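Glutathione-specific gamma-glutamylcyclotransferase (Saccharomyces cerevisiae S288c, PDB 5HWI) cleaves glutathione into 5-oxo-L-proline and a Cys-Gly dipeptide, acting on glutathione alone and not on other gamma-glutamyl peptides. Local coordinates at residues 8-13 / 157-162; 26-31 / 126-131; 40-45 / 169-174; 199-204 / 220-225. The protein carries 4 engineered substitutions. All coordinates share one frame; numbering follows the deposited sequence. Where two conformers were deposited one is given.

Interaction 1: 8-13 / 157-162; sequences IWVLGY and LTSVYI
The carbonyl oxygen of Trp-9 is gripped twice by Ser-159: the backbone N of Ser-159 reaches Trp-9 O at 2.9 Å from one face of the carbonyl plane, and the hydroxyl OG donates from the opposite face. Serine suits this place because its short side chain can turn back to an oxygen its own backbone already holds. One step on, Leu-11 N gives a nearly straight 2.8 Å bond to Ser-159 O, so the strands run parallel with Val-10 paired to Ser-159. The tight part lies beyond, on the face that carries Leu-11 and Val-160. These two side chains stand side by side, Leu-11 CD2 lying 3.7 Å from Val-160 CG2, and Val-160 CG2 also packs against the edge of the Tyr-13 ring, 3.6 Å from CE2. A chi1 of 56° puts Tyr-13 CG between backbone N and carbonyl carbon, and the ring reaches across to the other strand, where OH donates to Tyr-161 O at 2.6 Å, in the carbonyl plane. A phenylalanine at Tyr-13 would probably leave this carbonyl without its phenolic donor and the ring less firmly placed. Between these two ends the strands part, and a water links Leu-11 O to Tyr-161 N in place of a direct bond; at the far end Leu-157 is exposed and barely touches its partner strand. Val-10 to Tyr-13 belong to the probable substrate site. Strand 8-12 also bonds to strand 91-99 and strand 155-162 to strand 120-128, while Val-10 and Tyr-161 pack on Leu-111 of helix 101-114, whose Arg-108 bonds to Ser-159 OG.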
loop_
_atom_site.group_PDB
_atom_site.type_symbol
_atom_site.label_atom_id
_atom_site.label_comp_id
_atom_site.label_asym_id
_atom_site.label_seq_id
_atom_site.Cartn_x
_atom_site.Cartn_y
_atom_site.Cartn_z
ATOM N N ILE A 8 8.580 -16.975 -0.520
ATOM C CA ILE A 8 7.658 -16.078 0.158
ATOM C C ILE A 8 6.972 -15.223 -0.882
ATOM O O ILE A 8 7.592 -14.816 -1.870
ATOM C CB ILE A 8 8.363 -15.195 1.210
ATOM C CG1 ILE A 8 9.577 -14.478 0.592
ATOM C CG2 ILE A 8 8.773 -16.031 2.434
ATOM C CD1 ILE A 8 10.326 -13.482 1.533
ATOM N N TRP A 9 5.682 -14.953 -0.666
ATOM C CA TRP A 9 4.981 -13.932 -1.434
ATOM C C TRP A 9 4.870 -12.699 -0.538
ATOM O O TRP A 9 4.476 -12.812 0.643
ATOM C CB TRP A 9 3.571 -14.372 -1.859
ATOM C CG TRP A 9 3.551 -15.460 -2.927
ATOM C CD1 TRP A 9 3.466 -16.837 -2.732
ATOM C CD2 TRP A 9 3.592 -15.255 -4.341
ATOM N NE1 TRP A 9 3.493 -17.475 -3.946
ATOM C CE2 TRP A 9 3.543 -16.534 -4.954
ATOM C CE3 TRP A 9 3.673 -14.102 -5.148
ATOM C CZ2 TRP A 9 3.618 -16.689 -6.355
ATOM C CZ3 TRP A 9 3.668 -14.224 -6.498
ATOM C CH2 TRP A 9 3.675 -15.515 -7.122
ATOM N N VAL A 10 5.332 -11.576 -1.067
ATOM C CA VAL A 10 5.351 -10.286 -0.359
ATOM C C VAL A 10 4.490 -9.313 -1.146
ATOM O O VAL A 10 4.725 -9.088 -2.341
ATOM C CB VAL A 10 6.801 -9.750 -0.213
ATOM C CG1 VAL A 10 6.783 -8.405 0.576
ATOM C CG2 VAL A 10 7.720 -10.756 0.513
ATOM N N LEU A 11 3.538 -8.685 -0.461
ATOM C CA LEU A 11 2.646 -7.702 -1.074
ATOM C C LEU A 11 3.260 -6.317 -0.880
ATOM O O LEU A 11 3.655 -5.980 0.245
ATOM C CB LEU A 11 1.301 -7.742 -0.332
ATOM C CG LEU A 11 0.274 -6.698 -0.742
ATOM C CD1 LEU A 11 -0.092 -6.874 -2.211
ATOM C CD2 LEU A 11 -0.963 -6.818 0.225
ATOM N N GLY A 12 3.340 -5.540 -1.944
ATOM C CA GLY A 12 3.735 -4.118 -1.843
ATOM C C GLY A 12 2.548 -3.246 -2.194
ATOM O O GLY A 12 1.833 -3.507 -3.174
ATOM N N TYR A 13 2.328 -2.206 -1.386
ATOM C CA TYR A 13 1.259 -1.266 -1.680
ATOM C C TYR A 13 1.760 0.170 -1.631
ATOM O O TYR A 13 0.972 1.068 -1.919
ATOM C CB TYR A 13 0.087 -1.428 -0.691
ATOM C CG TYR A 13 0.520 -1.276 0.726
ATOM C CD1 TYR A 13 0.565 0.010 1.330
ATOM C CD2 TYR A 13 0.931 -2.384 1.482
ATOM C CE1 TYR A 13 0.997 0.163 2.649
ATOM C CE2 TYR A 13 1.388 -2.230 2.792
ATOM C CZ TYR A 13 1.404 -0.947 3.365
ATOM O OH TYR A 13 1.834 -0.809 4.653
ATOM N N LEU A 157 -2.744 -16.034 -0.430
ATOM C CA LEU A 157 -2.292 -15.577 0.876
ATOM C C LEU A 157 -0.877 -15.024 0.747
ATOM O O LEU A 157 0.016 -15.734 0.269
ATOM C CB LEU A 157 -2.295 -16.718 1.885
ATOM C CG LEU A 157 -2.206 -16.179 3.323
ATOM C CD1 LEU A 157 -3.510 -15.421 3.727
ATOM C CD2 LEU A 157 -1.943 -17.328 4.321
ATOM N N THR A 158 -0.656 -13.764 1.157
ATOM C CA THR A 158 0.641 -13.101 0.973
ATOM C C THR A 158 1.027 -12.328 2.233
ATOM O O THR A 158 0.158 -11.806 2.923
ATOM C CB THR A 158 0.622 -12.140 -0.265
ATOM O OG1 THR A 158 1.872 -11.433 -0.393
ATOM C CG2 THR A 158 -0.575 -11.112 -0.243
ATOM N N SER A 159 2.336 -12.251 2.533
ATOM C CA SER A 159 2.817 -11.475 3.672
ATOM C C SER A 159 2.813 -9.993 3.272
ATOM O O SER A 159 2.819 -9.646 2.087
ATOM C CB SER A 159 4.216 -11.893 4.141
ATOM O OG SER A 159 5.203 -11.559 3.140
ATOM N N VAL A 160 2.747 -9.126 4.280
ATOM C CA VAL A 160 2.575 -7.691 4.022
ATOM C C VAL A 160 3.061 -6.937 5.257
ATOM O O VAL A 160 2.906 -7.414 6.374
ATOM C CB VAL A 160 1.107 -7.352 3.659
ATOM C CG1 VAL A 160 0.171 -7.643 4.796
ATOM C CG2 VAL A 160 0.973 -5.820 3.237
ATOM N N TYR A 161 3.709 -5.777 5.049
ATOM C CA TYR A 161 4.116 -4.906 6.156
ATOM C C TYR A 161 3.081 -3.805 6.376
ATOM O O TYR A 161 2.757 -3.065 5.450
ATOM C CB TYR A 161 5.478 -4.251 5.885
ATOM C CG TYR A 161 6.592 -5.267 5.933
ATOM C CD1 TYR A 161 6.965 -5.952 4.785
ATOM C CD2 TYR A 161 7.253 -5.529 7.114
ATOM C CE1 TYR A 161 7.989 -6.916 4.848
ATOM C CE2 TYR A 161 8.263 -6.451 7.192
ATOM C CZ TYR A 161 8.620 -7.150 6.045
ATOM O OH TYR A 161 9.640 -8.088 6.138
ATOM N N ILE A 162 2.595 -3.687 7.608
ATOM C CA ILE A 162 1.494 -2.776 7.934
ATOM C C ILE A 162 1.868 -2.015 9.190
ATOM O O ILE A 162 2.335 -2.622 10.151
ATOM C CB ILE A 162 0.171 -3.533 8.193
ATOM C CG1 ILE A 162 -0.329 -4.155 6.873
ATOM C CG2 ILE A 162 -0.870 -2.600 8.773
ATOM C CD1 ILE A 162 -1.519 -5.042 7.052
HETATM O O HOH W 1 4.153 -4.545 2.422
#

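Interaction 2: 26-31 / 126-131; sequences HRIPAI and VHLETN
Two neighbouring antiparallel strands in the mixed sheet of the gamma-glutamylcyclotransferase-like ChaC domain meet here, Ile-31 and His-127 forming a hydrogen-bonded pair and Ala-30 and Leu-128 the non-hydrogen-bonded pair beside it. Ile-31 N reaches His-127 O at 2.8 Å, and His-127 N returns a bond to Ile-31 O that is almost straight at 175°. Glu-129 N extends the pattern to Pro-29 O at 2.9 Å. Proline accepts through its carbonyl but has no N-H to return a bond, and its ring CD lies 3.5 Å from Glu-129 O instead. Apolar side chains fill the face that carries Ala-30 and Leu-128: the methyl of Ala-30 meets Val-126 CG2 at 3.9 Å. Ile-28 chi1 of -53° turns CG2 away from the backbone N, alongside Thr-130 CG2, and CG2 also approaches Leu-128 CD2 at 4.2 Å. The polar ends turn to other partners, Glu-129 making a salt bridge with Lys-153 and His-127 ND1 bonding to Ser-151. Asn-131 caps the start of helix 132-142, whose Leu-138 and Leu-142 pack on Ile-28 and Leu-128. Strand 91-99 flanks strand 26-33 on its other edge, and Leu-11 of strand 8-12 touches both Ala-30 and Val-126.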
loop_
_atom_site.group_PDB
_atom_site.type_symbol
_atom_site.label_atom_id
_atom_site.label_comp_id
_atom_site.label_asym_id
_atom_site.label_seq_id
_atom_site.Cartn_x
_atom_site.Cartn_y
_atom_site.Cartn_z
ATOM N N HIS A 26 8.644 -13.518 -9.660
ATOM C CA HIS A 26 7.326 -13.187 -10.181
ATOM C C HIS A 26 6.880 -11.887 -9.561
ATOM O O HIS A 26 7.205 -11.609 -8.403
ATOM C CB HIS A 26 6.268 -14.268 -9.803
ATOM C CG HIS A 26 6.651 -15.628 -10.267
ATOM N ND1 HIS A 26 6.697 -15.977 -11.599
ATOM C CD2 HIS A 26 7.023 -16.732 -9.572
ATOM C CE1 HIS A 26 7.077 -17.237 -11.709
ATOM N NE2 HIS A 26 7.284 -17.717 -10.492
ATOM N N ARG A 27 6.095 -11.113 -10.329
ATOM C CA ARG A 27 5.552 -9.842 -9.870
ATOM C C ARG A 27 4.169 -9.729 -10.485
ATOM O O ARG A 27 4.070 -9.652 -11.721
ATOM C CB ARG A 27 6.459 -8.693 -10.350
ATOM C CG ARG A 27 5.988 -7.300 -9.865
ATOM C CD ARG A 27 6.944 -6.218 -10.434
ATOM N NE ARG A 27 6.605 -4.900 -9.883
ATOM C CZ ARG A 27 5.726 -4.076 -10.449
ATOM N NH1 ARG A 27 5.105 -4.426 -11.569
ATOM N NH2 ARG A 27 5.470 -2.899 -9.907
ATOM N N ILE A 28 3.116 -9.809 -9.674
ATOM C CA ILE A 28 1.742 -9.913 -10.168
ATOM C C ILE A 28 0.921 -8.777 -9.579
ATOM O O ILE A 28 0.895 -8.615 -8.358
ATOM C CB ILE A 28 1.096 -11.257 -9.789
ATOM C CG1 ILE A 28 2.031 -12.373 -10.247
ATOM C CG2 ILE A 28 -0.273 -11.412 -10.501
ATOM C CD1 ILE A 28 1.508 -13.750 -9.856
ATOM N N PRO A 29 0.170 -8.044 -10.389
ATOM C CA PRO A 29 -0.843 -7.098 -9.879
ATOM C C PRO A 29 -1.840 -7.768 -8.966
ATOM O O PRO A 29 -2.321 -8.885 -9.244
ATOM C CB PRO A 29 -1.539 -6.620 -11.165
ATOM C CG PRO A 29 -0.432 -6.790 -12.232
ATOM C CD PRO A 29 0.252 -8.062 -11.862
ATOM N N ALA A 30 -2.180 -7.067 -7.874
ATOM C CA ALA A 30 -2.982 -7.665 -6.814
ATOM C C ALA A 30 -4.049 -6.682 -6.345
ATOM O O ALA A 30 -3.728 -5.521 -6.108
ATOM C CB ALA A 30 -2.110 -8.048 -5.622
ATOM N N ILE A 31 -5.289 -7.152 -6.221
ATOM C CA ILE A 31 -6.398 -6.368 -5.676
ATOM C C ILE A 31 -6.513 -6.729 -4.206
ATOM O O ILE A 31 -6.783 -7.883 -3.860
ATOM C CB ILE A 31 -7.729 -6.655 -6.377
ATOM C CG1 ILE A 31 -7.627 -6.654 -7.915
ATOM C CG2 ILE A 31 -8.803 -5.730 -5.846
ATOM C CD1 ILE A 31 -6.933 -5.522 -8.445
ATOM N N VAL A 126 -5.177 -11.619 -1.226
ATOM C CA VAL A 126 -5.326 -10.666 -2.333
ATOM C C VAL A 126 -5.892 -11.418 -3.519
ATOM O O VAL A 126 -5.790 -12.647 -3.603
ATOM C CB VAL A 126 -3.996 -9.993 -2.754
ATOM C CG1 VAL A 126 -3.421 -9.266 -1.576
ATOM C CG2 VAL A 126 -2.976 -11.046 -3.313
ATOM N N HIS A 127 -6.542 -10.677 -4.414
ATOM C CA HIS A 127 -7.059 -11.263 -5.639
ATOM C C HIS A 127 -6.042 -10.985 -6.737
ATOM O O HIS A 127 -5.618 -9.840 -6.913
ATOM C CB HIS A 127 -8.406 -10.672 -6.046
ATOM C CG HIS A 127 -9.503 -10.902 -5.065
ATOM N ND1 HIS A 127 -10.824 -10.969 -5.446
ATOM C CD2 HIS A 127 -9.491 -11.015 -3.716
ATOM C CE1 HIS A 127 -11.579 -11.165 -4.377
ATOM N NE2 HIS A 127 -10.796 -11.187 -3.311
ATOM N N LEU A 128 -5.635 -12.028 -7.481
ATOM C CA LEU A 128 -4.593 -11.807 -8.471
ATOM C C LEU A 128 -5.162 -11.324 -9.798
ATOM O O LEU A 128 -6.117 -11.880 -10.334
ATOM C CB LEU A 128 -3.792 -13.102 -8.704
ATOM C CG LEU A 128 -3.074 -13.627 -7.483
ATOM C CD1 LEU A 128 -2.375 -14.953 -7.872
ATOM C CD2 LEU A 128 -2.057 -12.652 -6.920
ATOM N N GLU A 129 -4.521 -10.326 -10.382
ATOM C CA GLU A 129 -4.887 -9.933 -11.743
ATOM C C GLU A 129 -3.738 -10.344 -12.666
ATOM O O GLU A 129 -2.779 -9.590 -12.886
ATOM C CB GLU A 129 -5.206 -8.419 -11.816
ATOM C CG GLU A 129 -5.419 -7.919 -13.238
ATOM C CD GLU A 129 -6.755 -8.341 -13.863
ATOM O OE1 GLU A 129 -7.489 -9.168 -13.279
ATOM O OE2 GLU A 129 -7.051 -7.853 -14.977
ATOM N N THR A 130 -3.839 -11.546 -13.217
ATOM C CA THR A 130 -2.741 -12.138 -13.964
ATOM C C THR A 130 -2.836 -11.784 -15.439
ATOM O O THR A 130 -3.931 -11.617 -15.999
ATOM C CB THR A 130 -2.764 -13.672 -13.801
ATOM O OG1 THR A 130 -4.088 -14.157 -14.105
ATOM C CG2 THR A 130 -2.390 -14.055 -12.361
ATOM N N ASN A 131 -1.677 -11.736 -16.091
ATOM C CA ASN A 131 -1.674 -11.646 -17.546
ATOM C C ASN A 131 -1.377 -13.035 -18.120
ATOM O O ASN A 131 -1.227 -14.015 -17.379
ATOM C CB ASN A 131 -0.684 -10.569 -18.027
ATOM C CG ASN A 131 0.764 -10.859 -17.632
ATOM O OD1 ASN A 131 1.230 -11.990 -17.687
ATOM N ND2 ASN A 131 1.493 -9.821 -17.308
#

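Interaction 3: 40-45 / 169-174; sequences WQMSTD and AFVGPE. Engineered in segment 40-45: Met-42 (natural residue Ser).
With chi1 of -71° and chi2 of -8°, Trp-40 lays its indole flat over the backbone of residues 172-174, and Gln-41, anti at chi1 but bent at chi2, folds its amide back onto Ala-169. One indole face receives Gly-172 CA, Pro-173 CA and Glu-174 N in turn. Pro-173 CA stands 3.8 Å from the centroid of the six-membered ring and nearly on its normal, a CH-pi contact. Glycine fits at 172 because any CB would run into Trp-40 CE3, and the cis peptide before Pro-173 belongs to the same close-fitting turn. On the Trp-40 CB side, Phe-170 CE1 touches at 4.0 Å. An alanine in place of Trp-40 would remove the indole and is likely to open a gap over Gly-172 and Pro-173, leaving that turn without its flat support. Two backbone bonds fasten the loop: Val-171 N to Trp-40 O at 2.8 Å and Met-42 N to Ala-169 O at 2.8 Å, the latter close to straight at 176°. The engineered Met-42, present as selenomethionine, sets its CG beside the methyl of Ala-169 in the conformer modelled. The amide of Gln-41 touches that methyl through NE2, at 3.4 Å, while its polar atoms are satisfied by Asn-117 O and Asn-167 ND2. Chemically, then, the flat aromatic surface and the paired backbones hold the loop; the Glu-174 carboxylate ties it to Thr-179 and to Arg-55, whose charge would probably favour an ionised Glu-174, while the Gln-41 amide fixes its own segment through those two asparagines.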
loop_
_atom_site.group_PDB
_atom_site.type_symbol
_atom_site.label_atom_id
_atom_site.label_comp_id
_atom_site.label_asym_id
_atom_site.label_seq_id
_atom_site.Cartn_x
_atom_site.Cartn_y
_atom_site.Cartn_z
ATOM N N TRP A 40 -0.901 7.731 6.730
ATOM C CA TRP A 40 -1.084 7.992 8.161
ATOM C C TRP A 40 0.034 7.391 9.003
ATOM O O TRP A 40 -0.141 7.185 10.213
ATOM C CB TRP A 40 -2.458 7.478 8.634
ATOM C CG TRP A 40 -3.611 8.304 8.103
ATOM C CD1 TRP A 40 -3.526 9.460 7.426
ATOM C CD2 TRP A 40 -5.022 8.010 8.225
ATOM N NE1 TRP A 40 -4.795 9.936 7.104
ATOM C CE2 TRP A 40 -5.723 9.063 7.598
ATOM C CE3 TRP A 40 -5.742 6.983 8.821
ATOM C CZ2 TRP A 40 -7.096 9.090 7.504
ATOM C CZ3 TRP A 40 -7.147 7.024 8.762
ATOM C CH2 TRP A 40 -7.798 8.065 8.110
ATOM N N GLN A 41 1.196 7.126 8.383
ATOM C CA GLN A 41 2.382 6.649 9.081
ATOM C C GLN A 41 3.430 7.752 8.979
ATOM O O GLN A 41 3.730 8.211 7.862
ATOM C CB GLN A 41 2.857 5.347 8.397
ATOM C CG GLN A 41 4.033 4.712 9.039
ATOM C CD GLN A 41 3.635 3.893 10.262
ATOM O OE1 GLN A 41 2.483 3.968 10.741
ATOM N NE2 GLN A 41 4.601 3.150 10.810
HETATM N N MSE A 42 3.974 8.200 10.107
HETATM C CA MSE A 42 5.001 9.230 9.941
HETATM C C MSE A 42 6.370 8.600 9.609
HETATM O O MSE A 42 6.650 7.409 9.885
HETATM C CB MSE A 42 5.086 10.146 11.169
HETATM C CG MSE A 42 5.500 9.492 12.428
HETATM SE SE MSE A 42 5.360 10.861 13.854
HETATM C CE MSE A 42 4.210 9.860 15.067
ATOM N N SER A 43 7.205 9.408 8.945
ATOM C CA SER A 43 8.521 8.970 8.490
ATOM C C SER A 43 9.561 9.949 9.016
ATOM O O SER A 43 9.582 11.122 8.618
ATOM C CB SER A 43 8.583 8.868 6.973
ATOM O OG SER A 43 9.918 8.525 6.585
ATOM N N THR A 44 10.419 9.490 9.926
ATOM C CA THR A 44 11.467 10.325 10.478
ATOM C C THR A 44 12.832 9.898 9.978
ATOM O O THR A 44 13.820 10.561 10.293
ATOM C CB THR A 44 11.470 10.274 12.015
ATOM O OG1 THR A 44 11.629 8.897 12.432
ATOM C CG2 THR A 44 10.155 10.868 12.570
ATOM N N ASP A 45 12.895 8.822 9.185
ATOM C CA ASP A 45 14.175 8.245 8.786
ATOM C C ASP A 45 14.368 8.199 7.283
ATOM O O ASP A 45 15.514 8.139 6.826
ATOM C CB ASP A 45 14.321 6.824 9.356
ATOM C CG ASP A 45 14.934 6.818 10.761
ATOM O OD1 ASP A 45 16.102 7.261 10.895
ATOM O OD2 ASP A 45 14.267 6.378 11.729
ATOM N N ALA A 169 4.490 5.090 15.258
ATOM C CA ALA A 169 4.570 6.038 14.155
ATOM C C ALA A 169 3.211 6.352 13.538
ATOM O O ALA A 169 3.143 7.126 12.575
ATOM C CB ALA A 169 5.514 5.505 13.049
ATOM N N PHE A 170 2.131 5.780 14.054
ATOM C CA PHE A 170 0.824 5.974 13.445
ATOM C C PHE A 170 0.278 7.344 13.849
ATOM O O PHE A 170 0.236 7.674 15.034
ATOM C CB PHE A 170 -0.131 4.862 13.886
ATOM C CG PHE A 170 -1.446 4.857 13.144
ATOM C CD1 PHE A 170 -1.522 4.363 11.836
ATOM C CD2 PHE A 170 -2.598 5.373 13.745
ATOM C CE1 PHE A 170 -2.752 4.362 11.150
ATOM C CE2 PHE A 170 -3.807 5.380 13.071
ATOM C CZ PHE A 170 -3.903 4.876 11.795
ATOM N N VAL A 171 -0.126 8.152 12.869
ATOM C CA VAL A 171 -0.673 9.483 13.152
ATOM C C VAL A 171 -2.123 9.617 12.758
ATOM O O VAL A 171 -2.662 10.727 12.855
ATOM C CB VAL A 171 0.141 10.605 12.465
ATOM C CG1 VAL A 171 1.554 10.508 12.897
ATOM C CG2 VAL A 171 0.011 10.521 10.944
ATOM N N GLY A 172 -2.782 8.547 12.305
ATOM C CA GLY A 172 -4.145 8.679 11.828
ATOM C C GLY A 172 -5.105 8.782 13.012
ATOM O O GLY A 172 -4.747 8.462 14.149
ATOM N N PRO A 173 -6.344 9.248 12.779
ATOM C CA PRO A 173 -6.829 9.822 11.526
ATOM C C PRO A 173 -6.227 11.203 11.331
ATOM O O PRO A 173 -5.898 11.873 12.320
ATOM C CB PRO A 173 -8.334 9.919 11.759
ATOM C CG PRO A 173 -8.420 10.258 13.219
ATOM C CD PRO A 173 -7.342 9.388 13.850
ATOM N N GLU A 174 -6.022 11.606 10.082
ATOM C CA GLU A 174 -5.499 12.945 9.818
ATOM C C GLU A 174 -6.257 13.500 8.626
ATOM O O GLU A 174 -6.563 12.751 7.698
ATOM C CB GLU A 174 -3.981 12.884 9.545
ATOM C CG GLU A 174 -3.295 14.207 9.445
ATOM C CD GLU A 174 -1.756 14.067 9.350
ATOM O OE1 GLU A 174 -1.257 13.578 8.298
ATOM O OE2 GLU A 174 -1.048 14.439 10.322
#

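Interaction 4: 199-204 / 220-225; sequences KLEQAL and YLTALL
Leu-221 gathers the apolar contacts. Its CD2 meets Leu-204 CD1 at 3.5 Å, tighter than usual for two methyl carbons, the side chains crossing at about a right angle. The same CD2 lies 4.3 Å from Leu-200 CG and 4.1 Å from Glu-201 CA, so one methyl enters the space bordered by three residues of the facing helix. Leucine suits the position, being long enough to span helices whose axes here come no nearer than 10.5 Å. The two segments, on helices 193-205 and 220-231, cross at 135° between their N-to-C directions, and the helices close over strand 35-40, where Leu-200, Leu-221 and Leu-224 all touch Phe-39. A second kind of contact sets a charged side chain against an apolar one. Glu-201, anti at chi1 (-173°) and bent at chi2, folds its aliphatic part across Leu-225, whose CD2 sits 3.6 Å from Glu-201 CG; glutamate fits here because its methylenes can pack while its carboxylate stays near exposed Thr-222. The Leu-225 CD2 methyl is also 3.6 Å from Glu-201 OE1, and the carboxylate touches the Thr-222 methyl more loosely, with Glu-201 OE2 to Thr-222 CG2 at 4.3 Å.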
loop_
_atom_site.group_PDB
_atom_site.type_symbol
_atom_site.label_atom_id
_atom_site.label_comp_id
_atom_site.label_asym_id
_atom_site.label_seq_id
_atom_site.Cartn_x
_atom_site.Cartn_y
_atom_site.Cartn_z
ATOM N N LYS A 199 5.753 9.104 -7.115
ATOM C CA LYS A 199 6.140 7.829 -7.748
ATOM C C LYS A 199 5.121 6.727 -7.469
ATOM O O LYS A 199 4.907 5.836 -8.312
ATOM C CB LYS A 199 7.529 7.391 -7.265
ATOM C CG LYS A 199 8.689 8.292 -7.804
ATOM C CD LYS A 199 10.032 7.665 -7.440
ATOM C CE LYS A 199 11.209 8.349 -8.163
ATOM N NZ LYS A 199 12.457 7.560 -7.949
ATOM N N LEU A 200 4.468 6.755 -6.289
ATOM C CA LEU A 200 3.474 5.717 -5.994
ATOM C C LEU A 200 2.259 5.914 -6.869
ATOM O O LEU A 200 1.756 4.968 -7.498
ATOM C CB LEU A 200 3.083 5.784 -4.498
ATOM C CG LEU A 200 1.900 4.908 -4.105
ATOM C CD1 LEU A 200 2.144 3.418 -4.436
ATOM C CD2 LEU A 200 1.583 5.027 -2.595
ATOM N N GLU A 201 1.777 7.169 -6.956
ATOM C CA GLU A 201 0.619 7.405 -7.810
ATOM C C GLU A 201 0.912 7.073 -9.287
ATOM O O GLU A 201 0.043 6.538 -9.988
ATOM C CB GLU A 201 0.148 8.848 -7.657
ATOM C CG GLU A 201 -1.171 9.183 -8.375
ATOM C CD GLU A 201 -1.031 9.522 -9.862
ATOM O OE1 GLU A 201 0.093 9.896 -10.333
ATOM O OE2 GLU A 201 -2.071 9.406 -10.558
ATOM N N GLN A 202 2.119 7.398 -9.776
ATOM C CA GLN A 202 2.503 7.060 -11.160
ATOM C C GLN A 202 2.593 5.564 -11.338
ATOM O O GLN A 202 2.168 5.025 -12.373
ATOM C CB GLN A 202 3.845 7.700 -11.527
ATOM C CG GLN A 202 3.706 9.216 -11.745
ATOM C CD GLN A 202 5.053 9.959 -11.602
ATOM O OE1 GLN A 202 6.124 9.340 -11.719
ATOM N NE2 GLN A 202 4.994 11.287 -11.335
ATOM N N ALA A 203 3.172 4.865 -10.344
ATOM C CA ALA A 203 3.317 3.432 -10.499
ATOM C C ALA A 203 1.946 2.766 -10.525
ATOM O O ALA A 203 1.745 1.796 -11.255
ATOM C CB ALA A 203 4.154 2.842 -9.361
ATOM N N LEU A 204 0.972 3.298 -9.785
ATOM C CA LEU A 204 -0.392 2.747 -9.864
ATOM C C LEU A 204 -1.105 3.153 -11.166
ATOM O O LEU A 204 -1.775 2.325 -11.820
ATOM C CB LEU A 204 -1.219 3.173 -8.633
ATOM C CG LEU A 204 -0.731 2.590 -7.298
ATOM C CD1 LEU A 204 -1.400 3.345 -6.145
ATOM C CD2 LEU A 204 -1.096 1.152 -7.205
ATOM N N TYR A 220 -8.774 8.458 -2.617
ATOM C CA TYR A 220 -7.954 9.165 -1.625
ATOM C C TYR A 220 -6.619 9.559 -2.220
ATOM O O TYR A 220 -6.143 10.679 -2.027
ATOM C CB TYR A 220 -7.716 8.254 -0.420
ATOM C CG TYR A 220 -6.680 8.762 0.555
ATOM C CD1 TYR A 220 -7.041 9.658 1.577
ATOM C CD2 TYR A 220 -5.352 8.289 0.483
ATOM C CE1 TYR A 220 -6.093 10.095 2.472
ATOM C CE2 TYR A 220 -4.392 8.729 1.396
ATOM C CZ TYR A 220 -4.774 9.629 2.370
ATOM O OH TYR A 220 -3.823 10.017 3.277
ATOM N N LEU A 221 -5.967 8.610 -2.895
ATOM C CA LEU A 221 -4.597 8.877 -3.295
ATOM C C LEU A 221 -4.547 9.973 -4.326
ATOM O O LEU A 221 -3.684 10.847 -4.247
ATOM C CB LEU A 221 -3.932 7.632 -3.870
ATOM C CG LEU A 221 -2.419 7.745 -3.998
ATOM C CD1 LEU A 221 -1.776 7.751 -2.597
ATOM C CD2 LEU A 221 -1.996 6.501 -4.788
ATOM N N THR A 222 -5.445 9.934 -5.314
ATOM C CA THR A 222 -5.402 10.976 -6.341
ATOM C C THR A 222 -5.837 12.326 -5.772
ATOM O O THR A 222 -5.265 13.366 -6.142
ATOM C CB THR A 222 -6.245 10.591 -7.561
ATOM O OG1 THR A 222 -7.562 10.269 -7.148
ATOM C CG2 THR A 222 -5.699 9.349 -8.217
ATOM N N ALA A 223 -6.838 12.343 -4.874
ATOM C CA ALA A 223 -7.181 13.574 -4.172
ATOM C C ALA A 223 -5.992 14.100 -3.369
ATOM O O ALA A 223 -5.723 15.310 -3.373
ATOM C CB ALA A 223 -8.390 13.367 -3.239
ATOM N N LEU A 224 -5.272 13.203 -2.675
ATOM C CA LEU A 224 -4.121 13.656 -1.885
ATOM C C LEU A 224 -3.073 14.313 -2.784
ATOM O O LEU A 224 -2.520 15.363 -2.438
ATOM C CB LEU A 224 -3.511 12.464 -1.122
ATOM C CG LEU A 224 -2.261 12.763 -0.282
ATOM C CD1 LEU A 224 -2.549 13.903 0.796
ATOM C CD2 LEU A 224 -1.751 11.445 0.377
ATOM N N LEU A 225 -2.731 13.660 -3.902
ATOM C CA LEU A 225 -1.714 14.216 -4.800
ATOM C C LEU A 225 -2.155 15.567 -5.349
ATOM O O LEU A 225 -1.348 16.496 -5.481
ATOM C CB LEU A 225 -1.405 13.233 -5.946
ATOM C CG LEU A 225 -0.330 13.728 -6.959
ATOM C CD1 LEU A 225 0.925 14.122 -6.172
ATOM C CD2 LEU A 225 -0.008 12.602 -7.927
#

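Interactions 1 and 2 share the five-stranded sheet through neighbouring strands 155-162 and 120-128; their centres lie 12 Å apart, and Thr-158 CG2 meets Val-126 CG1 at 3.6 Å. Interaction 1 carries much of the probable substrate site, and Tyr-161 comes about 4 Å, side chain to side chain, from Glu-115, the probable proton acceptor. A succinate, probably from the crystallisation liquor, is hydrogen-bonded to Tyr-13 N and may mark the pocket. Interaction 4 borders that site, Leu-200 CD1 touching Tyr-13 O at 3.6 Å. Interaction 3 stands farther off, Gln-41 being about 7 Å from Tyr-13 and about 8 Å from Glu-115 between side chains, but meets interaction 4 where Trp-40 NE1 lies 3.9 Å from Tyr-220 OH.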